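Long-range contacts in putative isomerase (Sinorhizobium meliloti, PDB 2PPG), which is a putative isomerase of the mandelate racemase/muconate lactonizing enzyme family, with an enolase-type capping domain joined to a modified TIM barrel: residues V315-T320 against D341-Q346; A329-S334 against G366-P371. All coordinates share one frame; numbering follows the deposited sequence.

Interaction 1. Residues V315-T320 against D341-Q346; sequences VIPHAT and DCHEFQ
Pro317 and Ala319, in the loop after the seventh barrel strand, meet Glu344 on the eighth in the TIM-barrel-type C-terminal domain. Segment 315-320 leaves strand 314-315, and segment 341-346 carries strand 343-345; helix 325-336 links them in a beta-alpha-beta crossover, and they run almost parallel. Backbone bonds bring them together at two levels: Asp341 N donates to Val315 O (3.1 Å), and Glu344 N to Pro317 O (3.0 Å). Between these bonds, Ile316 CG2 packs on Cys342 CB at 3.8 Å. The side chains of Pro317 and His343 cross at about a right angle, Pro317 CB lying 3.3 Å from His343 CD2, while Pro317 O stands over one face of the imidazole, toward its rim. That ring is held at both nitrogens: ND1 donates to Glu344 O at 2.9 Å, with the acceptor close to the ring plane, and NE2 is bonded to helix 325-336 through Ser330.

Further along, side chains take over the bonding. Glu344 has CG anti to the backbone N (chi1 -171°) and stays extended, which carries its carboxylate alongside the opposing chain. OE2 meets Ser161 and forms a salt bridge with Lys187. OE1 instead lies over one face of the His318 imidazole, 3.2 Å from CD2, and the two side chains point the same way; His318 ND1 is bonded to Glu292. Gln346, at the N-cap of the following helix, bends at chi2 and sends NE2 to Ala319 O (3.0 Å), tilted out of the carbonyl plane. Both polar backbone atoms of Ala319 are thereby gripped by side chains. The almost straight bond from Ala319 N to Glu344 OE1 (2.7 Å, 177° at the hydrogen) reaches the anti side of that oxygen, 30° out of the carboxylate plane.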
ATOM      1  N   VAL A 315     -12.631 -23.714   8.281  1.00 28.73           N
ATOM      2  CA  VAL A 315     -13.323 -23.593   9.556  1.00 25.90           C
ATOM      3  C   VAL A 315     -13.074 -24.839  10.395  1.00 26.19           C
ATOM      4  O   VAL A 315     -13.463 -25.938  10.004  1.00 33.55           O
ATOM      5  CB  VAL A 315     -14.851 -23.413   9.378  1.00 28.08           C
ATOM      6  CG1 VAL A 315     -15.497 -23.066  10.716  1.00 29.52           C
ATOM      7  CG2 VAL A 315     -15.163 -22.323   8.370  1.00 26.81           C
ATOM      8  N   ILE A 316     -12.392 -24.681  11.523  1.00 21.87           N
ATOM      9  CA  ILE A 316     -12.256 -25.766  12.475  1.00 25.80           C
ATOM     10  C   ILE A 316     -12.804 -25.339  13.842  1.00 25.96           C
ATOM     11  O   ILE A 316     -12.082 -24.791  14.668  1.00 27.58           O
ATOM     12  CB  ILE A 316     -10.798 -26.294  12.570  1.00 26.57           C
ATOM     13  CG1 ILE A 316     -10.307 -26.744  11.193  1.00 26.36           C
ATOM     14  CG2 ILE A 316     -10.738 -27.462  13.542  1.00 23.19           C
ATOM     15  CD1 ILE A 316      -8.847 -27.120  11.145  1.00 25.62           C
ATOM     16  N   PRO A 317     -14.100 -25.572  14.077  1.00 28.52           N
ATOM     17  CA  PRO A 317     -14.715 -25.040  15.300  1.00 29.84           C
ATOM     18  C   PRO A 317     -14.037 -25.454  16.603  1.00 30.99           C
ATOM     19  O   PRO A 317     -13.492 -26.564  16.726  1.00 29.51           O
ATOM     20  CB  PRO A 317     -16.151 -25.575  15.232  1.00 25.67           C
ATOM     21  CG  PRO A 317     -16.400 -25.698  13.760  1.00 24.84           C
ATOM     22  CD  PRO A 317     -15.090 -26.268  13.236  1.00 24.40           C
ATOM     23  N   HIS A 318     -14.077 -24.528  17.553  1.00 32.70           N
ATOM     24  CA  HIS A 318     -13.577 -24.708  18.912  1.00 32.61           C
ATOM     25  C   HIS A 318     -14.616 -25.483  19.726  1.00 35.56           C
ATOM     26  O   HIS A 318     -15.832 -25.359  19.500  1.00 33.91           O
ATOM     27  CB  HIS A 318     -13.368 -23.322  19.520  1.00 32.98           C
ATOM     28  CG  HIS A 318     -12.699 -23.321  20.857  1.00 36.04           C
ATOM     29  ND1 HIS A 318     -13.383 -23.081  22.029  1.00 37.65           N
ATOM     30  CD2 HIS A 318     -11.400 -23.485  21.204  1.00 35.68           C
ATOM     31  CE1 HIS A 318     -12.540 -23.118  23.044  1.00 36.02           C
ATOM     32  NE2 HIS A 318     -11.331 -23.365  22.571  1.00 37.43           N
ATOM     33  N   ALA A 319     -14.131 -26.298  20.655  1.00 37.08           N
ATOM     34  CA  ALA A 319     -14.993 -26.995  21.605  1.00 39.75           C
ATOM     35  C   ALA A 319     -14.438 -26.807  23.019  1.00 40.47           C
ATOM     36  O   ALA A 319     -13.221 -26.784  23.219  1.00 38.92           O
ATOM     37  CB  ALA A 319     -15.102 -28.470  21.250  1.00 37.86           C
ATOM     38  N   THR A 320     -15.323 -26.664  24.001  1.00 40.12           N
ATOM     39  CA  THR A 320     -14.863 -26.355  25.346  1.00 39.75           C
ATOM     40  C   THR A 320     -15.682 -27.012  26.472  1.00 42.30           C
ATOM     41  O   THR A 320     -16.431 -27.961  26.241  1.00 42.37           O
ATOM     42  CB  THR A 320     -14.796 -24.831  25.539  1.00 40.82           C
ATOM     43  OG1 THR A 320     -14.149 -24.530  26.778  1.00 38.36           O
ATOM     44  CG2 THR A 320     -16.214 -24.209  25.503  1.00 41.58           C
ATOM     45  N   ASP A 341     -13.684 -28.367   8.022  1.00 44.75           N
ATOM     46  CA  ASP A 341     -12.750 -29.456   7.745  1.00 50.39           C
ATOM     47  C   ASP A 341     -12.777 -30.506   8.851  1.00 48.20           C
ATOM     48  O   ASP A 341     -12.485 -31.680   8.622  1.00 47.73           O
ATOM     49  CB  ASP A 341     -11.331 -28.881   7.643  1.00 55.48           C
ATOM     50  CG  ASP A 341     -10.356 -29.845   7.010  1.00 60.61           C
ATOM     51  OD1 ASP A 341      -9.407 -30.286   7.703  1.00 59.63           O
ATOM     52  OD2 ASP A 341     -10.547 -30.165   5.817  1.00 64.48           O
ATOM     53  N   CYS A 342     -13.167 -30.059  10.042  1.00 45.28           N
ATOM     54  CA  CYS A 342     -12.803 -30.707  11.279  1.00 38.21           C
ATOM     55  C   CYS A 342     -13.446 -29.955  12.445  1.00 32.91           C
ATOM     56  O   CYS A 342     -13.902 -28.842  12.277  1.00 30.14           O
ATOM     57  CB  CYS A 342     -11.295 -30.603  11.416  1.00 40.70           C
ATOM     58  SG  CYS A 342     -10.606 -31.842  12.420  1.00 49.18           S
ATOM     59  N   HIS A 343     -13.459 -30.556  13.629  1.00 29.90           N
ATOM     60  CA  HIS A 343     -14.074 -29.948  14.803  1.00 27.09           C
ATOM     61  C   HIS A 343     -13.352 -30.459  16.037  1.00 29.06           C
ATOM     62  O   HIS A 343     -13.162 -31.662  16.191  1.00 32.24           O
ATOM     63  CB  HIS A 343     -15.555 -30.324  14.857  1.00 22.53           C
ATOM     64  CG  HIS A 343     -16.372 -29.508  15.808  1.00 23.15           C
ATOM     65  ND1 HIS A 343     -16.237 -29.595  17.180  1.00 21.29           N
ATOM     66  CD2 HIS A 343     -17.371 -28.619  15.583  1.00 24.27           C
ATOM     67  CE1 HIS A 343     -17.105 -28.781  17.756  1.00 22.87           C
ATOM     68  NE2 HIS A 343     -17.804 -28.175  16.809  1.00 22.34           N
ATOM     69  N   GLU A 344     -12.940 -29.545  16.909  1.00 31.70           N
ATOM     70  CA  GLU A 344     -12.296 -29.914  18.173  1.00 33.55           C
ATOM     71  C   GLU A 344     -13.164 -30.868  19.001  1.00 30.08           C
ATOM     72  O   GLU A 344     -14.389 -30.739  19.040  1.00 25.22           O
ATOM     73  CB  GLU A 344     -11.975 -28.660  18.992  1.00 32.72           C
ATOM     74  CG  GLU A 344     -11.115 -28.919  20.210  1.00 36.91           C
ATOM     75  CD  GLU A 344     -10.750 -27.659  20.990  1.00 40.13           C
ATOM     76  OE1 GLU A 344     -11.440 -26.627  20.852  1.00 44.10           O
ATOM     77  OE2 GLU A 344      -9.766 -27.702  21.758  1.00 42.28           O
ATOM     78  N   PHE A 345     -12.517 -31.819  19.665  1.00 31.39           N
ATOM     79  CA  PHE A 345     -13.211 -32.757  20.549  1.00 32.63           C
ATOM     80  C   PHE A 345     -12.476 -32.915  21.879  1.00 34.60           C
ATOM     81  O   PHE A 345     -11.393 -33.527  21.957  1.00 34.53           O
ATOM     82  CB  PHE A 345     -13.392 -34.102  19.846  1.00 34.93           C
ATOM     83  CG  PHE A 345     -13.816 -35.232  20.751  1.00 38.77           C
ATOM     84  CD1 PHE A 345     -15.002 -35.168  21.484  1.00 37.70           C
ATOM     85  CD2 PHE A 345     -13.053 -36.389  20.832  1.00 37.51           C
ATOM     86  CE1 PHE A 345     -15.394 -36.231  22.286  1.00 35.80           C
ATOM     87  CE2 PHE A 345     -13.452 -37.453  21.638  1.00 35.08           C
ATOM     88  CZ  PHE A 345     -14.616 -37.370  22.364  1.00 33.09           C
ATOM     89  N   GLN A 346     -13.080 -32.335  22.913  1.00 33.84           N
ATOM     90  CA  GLN A 346     -12.630 -32.459  24.285  1.00 35.61           C
ATOM     91  C   GLN A 346     -13.166 -33.758  24.870  1.00 37.65           C
ATOM     92  O   GLN A 346     -14.217 -33.774  25.505  1.00 42.18           O
ATOM     93  CB  GLN A 346     -13.159 -31.288  25.116  1.00 35.79           C
ATOM     94  CG  GLN A 346     -12.803 -29.896  24.590  1.00 38.55           C
ATOM     95  CD  GLN A 346     -11.535 -29.338  25.212  1.00 37.76           C
ATOM     96  OE1 GLN A 346     -11.027 -29.884  26.184  1.00 40.44           O
ATOM     97  NE2 GLN A 346     -11.019 -28.248  24.648  1.00 35.16           N
TER

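Interaction 2. Residues A329-S334 against G366-P371; sequences ASLQAS and GEYVVP
Leu331 and Tyr368 both place CG beside the backbone N and anti to the carbonyl carbon (chi1 -65° and -85°), which turns the leucine fork and the phenol ring toward each other at about a right angle. Leu331 CD2 sits over one face of the ring, 3.9 Å from the centroid of Tyr368 and 23° off the ring normal, a CH-pi contact displaced toward the rim. The other methyl, Leu331 CD1, meets Tyr368 CD1 at 3.6 Å and reaches across to Pro371 CD at 4.1 Å, so this methyl lies between tyrosine and proline.

One residue on, Gln332 bends at chi2 and runs antiparallel alongside the Pro371 ring, its NE2 4.0 Å from Pro371 CG. This amide is held from outside the two segments, OE1 by Cys145 N and NE2 by Leu376 O. Within the helix, Ser334 OG folds back to Ser330 O (2.7 Å), which also accepts from Ser334 N on the opposite face of its plane.

The contact thus lays helix 325-336 against strand 367-369, which is paired antiparallel with strands 155-161 and 362-364, while Ala329 and Ala333 of the same helix meet Met293 of helix 293-310.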
ATOM      1  N   ALA A 329     -25.259 -27.134  19.076  1.00 28.32           N
ATOM      2  CA  ALA A 329     -25.404 -26.043  18.116  1.00 28.76           C
ATOM      3  C   ALA A 329     -24.192 -26.038  17.185  1.00 27.94           C
ATOM      4  O   ALA A 329     -24.326 -25.946  15.969  1.00 32.27           O
ATOM      5  CB  ALA A 329     -25.542 -24.718  18.833  1.00 26.77           C
ATOM      6  N   SER A 330     -23.005 -26.180  17.752  1.00 28.02           N
ATOM      7  CA  SER A 330     -21.785 -26.174  16.951  1.00 28.75           C
ATOM      8  C   SER A 330     -21.786 -27.237  15.845  1.00 30.09           C
ATOM      9  O   SER A 330     -21.370 -26.973  14.707  1.00 29.63           O
ATOM     10  CB  SER A 330     -20.557 -26.336  17.841  1.00 25.81           C
ATOM     11  OG  SER A 330     -19.403 -25.978  17.123  1.00 20.94           O
ATOM     12  N   LEU A 331     -22.281 -28.424  16.181  1.00 29.68           N
ATOM     13  CA  LEU A 331     -22.385 -29.525  15.227  1.00 27.93           C
ATOM     14  C   LEU A 331     -23.434 -29.295  14.149  1.00 26.64           C
ATOM     15  O   LEU A 331     -23.207 -29.612  12.988  1.00 26.10           O
ATOM     16  CB  LEU A 331     -22.684 -30.821  15.969  1.00 30.25           C
ATOM     17  CG  LEU A 331     -21.568 -31.270  16.907  1.00 29.70           C
ATOM     18  CD1 LEU A 331     -21.927 -32.639  17.433  1.00 24.11           C
ATOM     19  CD2 LEU A 331     -20.207 -31.274  16.185  1.00 30.03           C
ATOM     20  N   GLN A 332     -24.577 -28.738  14.537  1.00 26.70           N
ATOM     21  CA  GLN A 332     -25.609 -28.367  13.574  1.00 27.14           C
ATOM     22  C   GLN A 332     -25.103 -27.335  12.566  1.00 27.51           C
ATOM     23  O   GLN A 332     -25.340 -27.464  11.357  1.00 25.40           O
ATOM     24  CB  GLN A 332     -26.852 -27.819  14.289  1.00 28.44           C
ATOM     25  CG  GLN A 332     -27.709 -28.874  14.982  1.00 34.54           C
ATOM     26  CD  GLN A 332     -28.415 -29.824  14.011  1.00 39.03           C
ATOM     27  OE1 GLN A 332     -28.623 -29.502  12.833  1.00 40.18           O
ATOM     28  NE2 GLN A 332     -28.797 -30.999  14.512  1.00 38.25           N
ATOM     29  N   ALA A 333     -24.419 -26.305  13.064  1.00 26.68           N
ATOM     30  CA  ALA A 333     -23.958 -25.237  12.192  1.00 24.81           C
ATOM     31  C   ALA A 333     -22.815 -25.736  11.326  1.00 26.35           C
ATOM     32  O   ALA A 333     -22.788 -25.471  10.122  1.00 28.28           O
ATOM     33  CB  ALA A 333     -23.555 -24.043  12.979  1.00 20.45           C
ATOM     34  N   SER A 334     -21.896 -26.490  11.930  1.00 27.72           N
ATOM     35  CA  SER A 334     -20.830 -27.127  11.158  1.00 27.34           C
ATOM     36  C   SER A 334     -21.434 -27.975  10.051  1.00 28.01           C
ATOM     37  O   SER A 334     -20.871 -28.060   8.966  1.00 33.04           O
ATOM     38  CB  SER A 334     -19.903 -27.975  12.036  1.00 26.44           C
ATOM     39  OG  SER A 334     -19.227 -27.189  13.001  1.00 19.92           O
ATOM     40  N   GLY A 366     -13.102 -41.113  15.645  1.00 37.78           N
ATOM     41  CA  GLY A 366     -12.609 -39.902  15.007  1.00 38.00           C
ATOM     42  C   GLY A 366     -13.667 -39.121  14.255  1.00 39.99           C
ATOM     43  O   GLY A 366     -13.361 -38.457  13.266  1.00 43.90           O
ATOM     44  N   GLU A 367     -14.913 -39.194  14.723  1.00 37.88           N
ATOM     45  CA  GLU A 367     -16.020 -38.517  14.071  1.00 35.83           C
ATOM     46  C   GLU A 367     -17.146 -38.121  15.027  1.00 36.44           C
ATOM     47  O   GLU A 367     -17.665 -38.944  15.786  1.00 35.53           O
ATOM     48  CB  GLU A 367     -16.626 -39.428  13.018  1.00 39.36           C
ATOM     49  CG  GLU A 367     -16.005 -39.374  11.665  1.00 42.56           C
ATOM     50  CD  GLU A 367     -16.796 -40.190  10.667  1.00 46.94           C
ATOM     51  OE1 GLU A 367     -17.551 -41.102  11.091  1.00 43.56           O
ATOM     52  OE2 GLU A 367     -16.669 -39.910   9.455  1.00 51.71           O
ATOM     53  N   TYR A 368     -17.547 -36.860  14.959  1.00 35.40           N
ATOM     54  CA  TYR A 368     -18.782 -36.418  15.579  1.00 30.81           C
ATOM     55  C   TYR A 368     -19.979 -36.927  14.767  1.00 30.44           C
ATOM     56  O   TYR A 368     -20.055 -36.742  13.548  1.00 30.47           O
ATOM     57  CB  TYR A 368     -18.826 -34.901  15.604  1.00 31.31           C
ATOM     58  CG  TYR A 368     -18.138 -34.244  16.770  1.00 33.23           C
ATOM     59  CD1 TYR A 368     -18.751 -34.186  18.025  1.00 33.66           C
ATOM     60  CD2 TYR A 368     -16.897 -33.640  16.618  1.00 31.64           C
ATOM     61  CE1 TYR A 368     -18.132 -33.566  19.098  1.00 30.20           C
ATOM     62  CE2 TYR A 368     -16.271 -33.007  17.686  1.00 31.10           C
ATOM     63  CZ  TYR A 368     -16.900 -32.967  18.922  1.00 30.67           C
ATOM     64  OH  TYR A 368     -16.291 -32.339  19.989  1.00 31.86           O
ATOM     65  N   VAL A 369     -20.914 -37.592  15.427  1.00 26.98           N
ATOM     66  CA  VAL A 369     -22.147 -37.930  14.756  1.00 25.83           C
ATOM     67  C   VAL A 369     -23.086 -36.742  14.977  1.00 28.21           C
ATOM     68  O   VAL A 369     -23.342 -36.350  16.115  1.00 24.20           O
ATOM     69  CB  VAL A 369     -22.737 -39.234  15.304  1.00 29.01           C
ATOM     70  CG1 VAL A 369     -24.133 -39.478  14.730  1.00 26.57           C
ATOM     71  CG2 VAL A 369     -21.785 -40.428  15.025  1.00 23.46           C
ATOM     72  N   VAL A 370     -23.551 -36.145  13.888  1.00 26.46           N
ATOM     73  CA  VAL A 370     -24.443 -34.999  13.969  1.00 28.15           C
ATOM     74  C   VAL A 370     -25.823 -35.458  14.410  1.00 27.29           C
ATOM     75  O   VAL A 370     -26.411 -36.334  13.766  1.00 30.67           O
ATOM     76  CB  VAL A 370     -24.579 -34.291  12.599  1.00 29.79           C
ATOM     77  CG1 VAL A 370     -25.631 -33.155  12.669  1.00 30.49           C
ATOM     78  CG2 VAL A 370     -23.235 -33.768  12.122  1.00 27.05           C
ATOM     79  N   PRO A 371     -26.342 -34.883  15.512  1.00 27.34           N
ATOM     80  CA  PRO A 371     -27.682 -35.232  16.010  1.00 27.05           C
ATOM     81  C   PRO A 371     -28.724 -35.032  14.932  1.00 30.14           C
ATOM     82  O   PRO A 371     -28.631 -34.087  14.163  1.00 32.23           O
ATOM     83  CB  PRO A 371     -27.913 -34.267  17.184  1.00 26.85           C
ATOM     84  CG  PRO A 371     -26.777 -33.270  17.142  1.00 28.34           C
ATOM     85  CD  PRO A 371     -25.658 -33.895  16.367  1.00 27.31           C
TER

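How the interactions relate
Interactions 1 and 2 have centres about 9 Å apart and touch directly; helix 325-336, which carries one side of interaction 2, lies in the chain between the two segments of interaction 1. Two probable hydrogen bonds join them: Tyr368 OH with Glu344 O, and Ser330 OG with His343 NE2, each 2.7 Å. The rings of His343 and Tyr368 also meet edge-to-face, and Pro317 CG packs 3.3 Å from Ser334 OG. Glu344 O, which accepts from His343 ND1, is thus probably also bonded to Tyr368 OH. In enolase-superfamily proteins the active site lies at the C-terminal ends of the barrel strands; Glu344 and His318 of interaction 1, near Lys187 and Glu292, are placed consistently with that region.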